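Local coordinates for tRNA threonylcarbamoyladenosine biosynthesis protein TsaE (Haemophilus influenzae, PDB 1HTW), which binds ATP and magnesium and is required for forming the threonylcarbamoyl group on adenosine 37 of tRNAs that read codons beginning with adenine, at residues A[47-50]-A[51-55]. Numbering follows the deposited sequence.
With MG (magnesium ion), chain D; ADP (adenosine-5'-diphosphate), chain H.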
loop_
_atom_site.group_PDB
_atom_site.type_symbol
_atom_site.label_atom_id
_atom_site.label_comp_id
_atom_site.label_asym_id
_atom_site.label_seq_id
_atom_site.Cartn_x
_atom_site.Cartn_y
_atom_site.Cartn_z
ATOM N N THR A 47 -4.895 -0.542 7.170
ATOM C CA THR A 47 -4.880 0.918 7.417
ATOM C C THR A 47 -3.886 1.367 8.381
ATOM O O THR A 47 -3.234 2.464 8.240
ATOM C CB THR A 47 -6.345 1.346 7.696
ATOM O OG1 THR A 47 -7.140 1.067 6.596
ATOM C CG2 THR A 47 -6.343 2.855 8.019
ATOM N N THR A 48 -3.514 0.620 9.466
ATOM C CA THR A 48 -2.462 1.001 10.376
ATOM C C THR A 48 -1.047 0.957 9.704
ATOM O O THR A 48 -0.266 1.840 9.968
ATOM C CB THR A 48 -2.379 0.045 11.583
ATOM O OG1 THR A 48 -3.680 0.311 12.266
ATOM C CG2 THR A 48 -1.271 0.369 12.511
ATOM N N LEU A 49 -0.917 -0.037 8.837
ATOM C CA LEU A 49 0.389 -0.082 8.092
ATOM C C LEU A 49 0.448 1.142 7.114
ATOM O O LEU A 49 1.530 1.730 7.170
ATOM C CB LEU A 49 0.382 -1.350 7.201
ATOM C CG LEU A 49 1.577 -1.434 6.230
ATOM C CD1 LEU A 49 2.900 -1.238 6.934
ATOM C CD2 LEU A 49 1.560 -2.774 5.471
ATOM N N THR A 50 -0.628 1.396 6.487
ATOM C CA THR A 50 -0.677 2.615 5.596
ATOM C C THR A 50 -0.346 3.853 6.410
ATOM O O THR A 50 0.405 4.734 5.966
ATOM C CB THR A 50 -2.081 2.745 5.050
ATOM O OG1 THR A 50 -2.338 1.631 4.163
ATOM C CG2 THR A 50 -2.192 4.025 4.158
ATOM N N ARG A 51 -0.913 3.966 7.596
ATOM C CA ARG A 51 -0.570 5.111 8.468
ATOM C C ARG A 51 0.877 5.191 8.811
ATOM O O ARG A 51 1.546 6.258 8.745
ATOM C CB ARG A 51 -1.513 5.132 9.679
ATOM C CG ARG A 51 -1.166 6.124 10.771
ATOM C CD ARG A 51 -2.227 6.002 11.926
ATOM N NE ARG A 51 -1.792 5.275 13.079
ATOM C CZ ARG A 51 -0.929 5.449 14.017
ATOM N NH1 ARG A 51 -0.064 6.475 14.081
ATOM N NH2 ARG A 51 -0.780 4.498 14.966
ATOM N N GLY A 52 1.526 4.083 9.171
ATOM C CA GLY A 52 2.952 4.071 9.485
ATOM C C GLY A 52 3.740 4.505 8.151
ATOM O O GLY A 52 4.760 5.133 8.364
ATOM N N MET A 53 3.282 4.041 7.057
ATOM C CA MET A 53 4.012 4.402 5.766
ATOM C C MET A 53 3.896 5.920 5.555
ATOM O O MET A 53 4.946 6.571 5.433
ATOM C CB MET A 53 3.438 3.657 4.619
ATOM C CG MET A 53 3.575 2.098 4.588
ATOM S SD MET A 53 2.796 1.196 3.202
ATOM C CE MET A 53 4.010 1.716 1.728
ATOM N N LEU A 54 2.688 6.437 5.656
ATOM C CA LEU A 54 2.544 7.914 5.286
ATOM C C LEU A 54 3.091 8.809 6.345
ATOM O O LEU A 54 3.784 9.829 6.088
ATOM C CB LEU A 54 1.060 8.177 5.053
ATOM C CG LEU A 54 0.341 7.465 3.928
ATOM C CD1 LEU A 54 -1.170 7.704 3.969
ATOM C CD2 LEU A 54 0.838 8.004 2.574
ATOM N N GLN A 55 2.778 8.590 7.647
ATOM C CA GLN A 55 3.266 9.381 8.717
ATOM C C GLN A 55 4.744 9.176 8.912
ATOM O O GLN A 55 5.543 10.042 9.341
ATOM C CB GLN A 55 2.467 9.139 10.072
ATOM C CG GLN A 55 1.019 9.588 9.864
ATOM C CD GLN A 55 0.183 9.283 11.156
ATOM O OE1 GLN A 55 0.658 8.467 11.919
ATOM N NE2 GLN A 55 -0.897 10.024 11.355
HETATM MG MG MG D . -8.494 -0.525 6.479
HETATM P PB ADP H . -7.661 -3.031 8.499
HETATM O O1B ADP H . -7.455 -1.785 7.630
HETATM O O2B ADP H . -6.964 -4.214 7.976
HETATM O O3B ADP H . -9.230 -3.256 8.620
HETATM P PA ADP H . -6.966 -1.368 10.770
HETATM O O1A ADP H . -8.044 -0.352 10.576
HETATM O O2A ADP H . -5.582 -0.875 10.603
HETATM O O3A ADP H . -7.238 -2.683 9.934
HETATM O "O5'" ADP H . -7.121 -1.903 12.275
HETATM C "C5'" ADP H . -6.109 -2.541 13.009
HETATM C "C4'" ADP H . -6.530 -2.505 14.503
HETATM O "O4'" ADP H . -5.719 -3.423 15.233
HETATM C "C3'" ADP H . -6.366 -1.140 15.135
HETATM O "O3'" ADP H . -7.489 -0.853 16.027
HETATM C "C2'" ADP H . -5.017 -1.293 15.811
HETATM O "O2'" ADP H . -4.775 -0.374 16.858
HETATM C "C1'" ADP H . -5.006 -2.781 16.225
HETATM N N9 ADP H . -3.679 -3.340 16.309
HETATM C C8 ADP H . -3.161 -4.046 17.357
HETATM N N7 ADP H . -1.985 -4.550 17.209
HETATM C C5 ADP H . -1.664 -4.159 15.984
HETATM C C6 ADP H . -0.521 -4.482 15.292
HETATM N N6 ADP H . 0.461 -5.251 15.737
HETATM N N1 ADP H . -0.503 -4.050 13.999
HETATM C C2 ADP H . -1.533 -3.346 13.499
HETATM N N3 ADP H . -2.708 -3.024 14.079
HETATM C C4 ADP H . -2.658 -3.453 15.364
HETATM O O HOH W 1 -3.753 2.851 13.522
HETATM O O HOH W 2 -9.959 -2.064 6.354
HETATM O O HOH W 3 -9.490 0.284 8.256
HETATM O O HOH W 4 -9.915 0.837 5.340
#
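T48 OG1 and R51 NE are joined through one water, and that same hydroxyl also grips the nucleotide, donating to ADP O2A at 2.8 Å. The water donates to OG1 and accepts from R51 NE at 3.1 Å, lying at the edge of the guanidinium group and in its plane. The setting is the first turns of helix 46-56, whose opening residues K46 and T47 close the P-loop (Walker A motif), and it illustrates how such a helix begins on phosphate. With OG1 turned back beside its own backbone N (chi1 -66°), T48 can offer hydroxyl and amide to a single α-phosphate oxygen, O2A. T47 answers on the β-phosphate: its N donates to ADP O1B, while its OG1 binds magnesium at 2.1 Å. O1B, three waters and E113 complete six ligands around the metal, and a helix start so placed would probably help to offset the phosphate charge.

Farther along, the helix is held by regular i to i+4 backbone bonds, beginning with R51 N to T47 O at 2.8 Å, which ties the metal-binding residue to the next turn. R51 bends at chi3, bringing NE to the water, while NH1 meets a lone pair of Q55 OE1 in the amide plane at 3.0 Å. A salt bridge from NH2 to OE2 of E11, whose OE1 is hydrogen-bonded to ADP, fixes the guanidinium further.

Other sides of the helix pack into the core. L49 CD1 rests against M53 CG, and M53 continues onto F21 and L25 of helix 11-28. T50 sends its hydroxyl back to K46 O; its methyl lies alongside the L54 side chain, with CG2 3.8 Å from L54 CD1.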